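Long-range contact in flagellar basal body protein (Helicobacter pylori, PDB 5NPY), which probably forms part of the flagellar hook, the curved extracellular segment that couples the rotary motor to the filament: residues Asp154-Ser159 / Thr184-Leu189. Numbering follows the deposited sequence.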
loop_
_atom_site.group_PDB
_atom_site.type_symbol
_atom_site.label_atom_id
_atom_site.label_comp_id
_atom_site.label_asym_id
_atom_site.label_seq_id
_atom_site.Cartn_x
_atom_site.Cartn_y
_atom_site.Cartn_z
ATOM N N ASP A 154 21.849 18.452 10.102
ATOM C CA ASP A 154 22.921 18.538 9.107
ATOM C C ASP A 154 22.408 19.048 7.757
ATOM O O ASP A 154 22.719 18.494 6.700
ATOM C CB ASP A 154 23.624 17.188 8.945
ATOM C CG ASP A 154 24.414 16.797 10.181
ATOM O OD1 ASP A 154 25.270 17.589 10.622
ATOM O OD2 ASP A 154 24.161 15.693 10.713
ATOM N N GLY A 155 21.617 20.114 7.795
ATOM C CA GLY A 155 21.005 20.594 6.568
ATOM C C GLY A 155 20.145 19.575 5.857
ATOM O O GLY A 155 19.948 19.683 4.646
ATOM N N THR A 156 19.638 18.573 6.575
ATOM C CA THR A 156 18.753 17.568 6.006
ATOM C C THR A 156 17.586 17.339 6.952
ATOM O O THR A 156 17.759 17.282 8.174
ATOM C CB THR A 156 19.454 16.211 5.753
ATOM O OG1 THR A 156 19.680 15.545 7.002
ATOM C CG2 THR A 156 20.785 16.371 5.019
ATOM N N LEU A 157 16.399 17.203 6.383
ATOM C CA LEU A 157 15.235 16.845 7.167
ATOM C C LEU A 157 15.172 15.329 7.292
ATOM O O LEU A 157 15.480 14.600 6.342
ATOM C CB LEU A 157 13.952 17.395 6.531
ATOM C CG LEU A 157 12.641 17.175 7.300
ATOM C CD1 LEU A 157 11.636 18.262 6.994
ATOM C CD2 LEU A 157 12.021 15.813 7.014
ATOM N N ASN A 158 14.784 14.864 8.478
ATOM C CA ASN A 158 14.621 13.446 8.767
ATOM C C ASN A 158 13.148 13.183 9.035
ATOM O O ASN A 158 12.587 13.687 10.016
ATOM C CB ASN A 158 15.498 13.016 9.948
ATOM C CG ASN A 158 16.974 13.005 9.595
ATOM O OD1 ASN A 158 17.388 13.620 8.615
ATOM N ND2 ASN A 158 17.774 12.302 10.388
ATOM N N SER A 159 12.538 12.390 8.159
ATOM C CA SER A 159 11.098 12.162 8.157
ATOM C C SER A 159 10.593 11.611 9.489
ATOM O O SER A 159 11.269 10.830 10.166
ATOM C CB SER A 159 10.747 11.176 7.043
ATOM O OG SER A 159 9.372 11.227 6.717
ATOM N N THR A 184 18.257 19.601 2.276
ATOM C CA THR A 184 17.852 18.448 1.488
ATOM C C THR A 184 16.965 17.541 2.328
ATOM O O THR A 184 16.881 17.665 3.551
ATOM C CB THR A 184 19.063 17.665 0.956
ATOM O OG1 THR A 184 19.915 17.257 2.039
ATOM C CG2 THR A 184 19.859 18.515 -0.052
ATOM N N TYR A 185 16.274 16.639 1.645
ATOM C CA TYR A 185 15.449 15.618 2.280
ATOM C C TYR A 185 16.163 14.284 2.145
ATOM O O TYR A 185 16.357 13.805 1.026
ATOM C CB TYR A 185 14.074 15.540 1.622
ATOM C CG TYR A 185 13.133 14.611 2.328
ATOM C CD1 TYR A 185 12.254 15.094 3.284
ATOM C CD2 TYR A 185 13.121 13.260 2.047
ATOM C CE1 TYR A 185 11.387 14.257 3.938
ATOM C CE2 TYR A 185 12.259 12.411 2.699
ATOM C CZ TYR A 185 11.396 12.919 3.648
ATOM O OH TYR A 185 10.523 12.098 4.306
ATOM N N GLN A 186 16.555 13.687 3.263
ATOM C CA GLN A 186 17.284 12.430 3.173
ATOM C C GLN A 186 16.326 11.336 2.710
ATOM O O GLN A 186 15.189 11.253 3.204
ATOM C CB GLN A 186 17.958 12.030 4.489
ATOM C CG GLN A 186 19.175 12.887 4.892
ATOM C CD GLN A 186 20.375 12.784 3.954
ATOM O OE1 GLN A 186 20.235 12.546 2.747
ATOM N NE2 GLN A 186 21.568 12.995 4.505
ATOM N N PRO A 187 16.719 10.512 1.744
ATOM C CA PRO A 187 15.869 9.387 1.355
ATOM C C PRO A 187 15.804 8.357 2.473
ATOM O O PRO A 187 16.596 8.370 3.424
ATOM C CB PRO A 187 16.562 8.837 0.101
ATOM C CG PRO A 187 17.984 9.279 0.224
ATOM C CD PRO A 187 17.920 10.617 0.894
ATOM N N VAL A 188 14.799 7.488 2.366
ATOM C CA VAL A 188 14.539 6.440 3.346
ATOM C C VAL A 188 14.439 5.099 2.626
ATOM O O VAL A 188 13.779 4.986 1.586
ATOM C CB VAL A 188 13.251 6.709 4.157
ATOM C CG1 VAL A 188 13.070 5.649 5.257
ATOM C CG2 VAL A 188 13.278 8.093 4.760
ATOM N N LEU A 189 15.088 4.081 3.182
ATOM C CA LEU A 189 14.975 2.741 2.626
ATOM C C LEU A 189 13.591 2.163 2.918
ATOM O O LEU A 189 13.095 2.242 4.050
ATOM C CB LEU A 189 16.066 1.839 3.199
ATOM C CG LEU A 189 15.948 0.343 2.913
ATOM C CD1 LEU A 189 15.944 0.096 1.413
ATOM C CD2 LEU A 189 17.084 -0.431 3.590
#
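T156 and L157 pair in parallel with T184 and Y185, two very short strands within the D1 region of this hook protein. The backbone ladder starts where T184 N donates to G155 O (2.9 Å). Next, L157 N donates to T184 O (2.9 Å), and this acceptor also receives a CA-H...O contact from T156 CA at 3.1 Å. A weak third rung, Q186 N to L157 O at 3.4 Å, ends the pairing.

On one face, CG2 of T156 meets OG1 of T184 at 3.2 Å. The bent chain of Q186 folds over T156: its CG lies 3.4 Å from T156 CB, and its NE2 comes near T156 CG2. T156 OG1 itself is hydrogen-bonded to K153 O.

L157 and Y185 share the other face and are both buried. L157 CG stands anti to the backbone N (chi1 -176°). The CD2 methyl of L157 approaches the tyrosine ring obliquely, 3.5 Å from Y185 CE1. At the far end of the ring, Y185 OH sits by S159 OG; E500 OE2 takes a hydrogen bond from the serine and a weak one from the tyrosine.

F494 packs edge-to-face on Y185, and L157 touches V502 of strand 499-509. Strand 152-153 runs antiparallel to 156-157, and strand 477-484 antiparallel to 184-185, so the parallel pair links the 152-157 hairpin to strand 477-484.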